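Local coordinates for tight junction protein ZO-3 (Homo sapiens, PDB 3KFV), which is a MAGUK scaffolding protein that links tight junction membrane proteins such as claudins and occludin to the actin cytoskeleton, seen here as its SH3 and guanylate kinase-like part, at residues R288-Q291 with T292-I295. Residues are numbered along the deposited sequence; the frame is centred on the assembly and turned at random.
Sequences REQQ and TRPI
Glu289, Gln290, Thr292 and Arg293 make a local contact round the turn that leads out of helix 278-290, the last helix of the guanylate kinase-like part, into strand 294-298. The backbone leaves the helix through two successive type I turns, with i to i+3 bonds in place of the i to i+4 bonds of an alpha helix. The carbonyl of Glu289 is gripped twice by Thr292. The backbone N of Thr292 bonds to Glu289 O at 2.8 Å, approaching from above the carbonyl plane. The hydroxyl OG1 donates to the same oxygen, also at 2.8 Å, but lies in that plane. This second bond depends on chi1 of 72°, which sets OG1 between the backbone N and carbonyl carbon of Thr292 and points it back at the carbonyl of Glu289. The methyl CG2 rests against Arg288 O at 3.5 Å. In the second turn, Arg293 N makes a weak, bent bond of 3.3 Å to Gln290 O.

A salt bridge spans the same turn on its exposed side. Glu289 reaches out with an extended chain, its CG anti to the backbone N (chi1 179°), and OE1 meets Arg293 NH2 at 2.7 Å. Only this one guanidinium nitrogen is engaged by the carboxylate, and the two planes are tilted 50° apart. Glu289 CG lies over one face of the guanidinium, toward its rim. The Arg293 chain runs back along the helix end, where its NE packs against Gln290 CG at 3.6 Å.

On the inner side, the buried Gln290 hydrogen-bonds through OE1 to Thr267 OG1, just before strand 268-272 of the parallel sheet. Gln291 binds the loop between strands 134-141 and 148-151, through Arg146 N and Phe144 O. The chain then enters strand 294-298, which pairs antiparallel with strand 134-141 at the edge of the antiparallel sheet that includes the SH3 strands.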
loop_
_atom_site.group_PDB
_atom_site.type_symbol
_atom_site.label_atom_id
_atom_site.label_comp_id
_atom_site.label_asym_id
_atom_site.label_seq_id
_atom_site.Cartn_x
_atom_site.Cartn_y
_atom_site.Cartn_z
ATOM N N ARG A 288 5.932 7.081 12.547
ATOM C CA ARG A 288 5.618 6.706 13.923
ATOM C C ARG A 288 4.126 6.793 14.226
ATOM O O ARG A 288 3.626 6.098 15.108
ATOM C CB ARG A 288 6.388 7.575 14.916
ATOM C CG ARG A 288 7.870 7.329 14.931
ATOM C CD ARG A 288 8.526 8.126 16.041
ATOM N NE ARG A 288 9.975 8.170 15.886
ATOM C CZ ARG A 288 10.646 9.228 15.442
ATOM N NH1 ARG A 288 10.003 10.346 15.116
ATOM N NH2 ARG A 288 11.966 9.165 15.335
ATOM N N GLU A 289 3.420 7.656 13.509
ATOM C CA GLU A 289 1.990 7.814 13.726
ATOM C C GLU A 289 1.227 6.664 13.101
ATOM O O GLU A 289 0.533 5.916 13.786
ATOM C CB GLU A 289 1.505 9.118 13.114
ATOM C CG GLU A 289 0.024 9.353 13.267
ATOM C CD GLU A 289 -0.460 10.470 12.361
ATOM O OE1 GLU A 289 -0.517 10.252 11.122
ATOM O OE2 GLU A 289 -0.772 11.569 12.886
ATOM N N GLN A 290 1.366 6.529 11.789
ATOM C CA GLN A 290 0.627 5.518 11.045
ATOM C C GLN A 290 0.975 4.108 11.499
ATOM O O GLN A 290 0.247 3.167 11.207
ATOM C CB GLN A 290 0.825 5.697 9.536
ATOM C CG GLN A 290 0.314 7.040 9.041
ATOM C CD GLN A 290 0.069 7.072 7.549
ATOM O OE1 GLN A 290 0.264 6.074 6.854
ATOM N NE2 GLN A 290 -0.363 8.223 7.042
ATOM N N GLN A 291 2.069 3.972 12.241
ATOM C CA GLN A 291 2.452 2.682 12.813
ATOM C C GLN A 291 1.505 2.266 13.934
ATOM O O GLN A 291 1.418 1.086 14.281
ATOM C CB GLN A 291 3.884 2.726 13.341
ATOM C CG GLN A 291 4.244 1.562 14.247
ATOM C CD GLN A 291 4.246 0.253 13.510
ATOM O OE1 GLN A 291 4.649 0.194 12.355
ATOM N NE2 GLN A 291 3.789 -0.810 14.169
ATOM N N THR A 292 0.798 3.238 14.502
ATOM C CA THR A 292 -0.152 2.956 15.573
ATOM C C THR A 292 -1.579 2.769 15.037
ATOM O O THR A 292 -2.452 2.263 15.748
ATOM C CB THR A 292 -0.143 4.058 16.657
ATOM O OG1 THR A 292 -0.762 5.247 16.144
ATOM C CG2 THR A 292 1.287 4.372 17.117
ATOM N N ARG A 293 -1.806 3.178 13.790
ATOM C CA ARG A 293 -3.112 3.024 13.150
ATOM C C ARG A 293 -3.438 1.559 12.942
ATOM O O ARG A 293 -2.571 0.776 12.551
ATOM C CB ARG A 293 -3.144 3.719 11.789
ATOM C CG ARG A 293 -3.083 5.237 11.818
ATOM C CD ARG A 293 -3.558 5.775 10.484
ATOM N NE ARG A 293 -3.105 7.134 10.196
ATOM C CZ ARG A 293 -3.479 8.212 10.883
ATOM N NH1 ARG A 293 -4.296 8.094 11.928
ATOM N NH2 ARG A 293 -3.026 9.411 10.534
ATOM N N PRO A 294 -4.699 1.182 13.191
ATOM C CA PRO A 294 -5.181 -0.195 13.039
ATOM C C PRO A 294 -5.299 -0.616 11.571
ATOM O O PRO A 294 -5.850 0.115 10.749
ATOM C CB PRO A 294 -6.577 -0.132 13.670
ATOM C CG PRO A 294 -6.983 1.292 13.476
ATOM C CD PRO A 294 -5.730 2.042 13.795
ATOM N N ILE A 295 -4.786 -1.796 11.254
ATOM C CA ILE A 295 -4.875 -2.331 9.908
ATOM C C ILE A 295 -5.797 -3.553 9.864
ATOM O O ILE A 295 -6.125 -4.135 10.903
ATOM C CB ILE A 295 -3.482 -2.722 9.384
ATOM C CG1 ILE A 295 -2.850 -3.786 10.285
ATOM C CG2 ILE A 295 -2.590 -1.504 9.318
ATOM C CD1 ILE A 295 -1.462 -4.207 9.852
#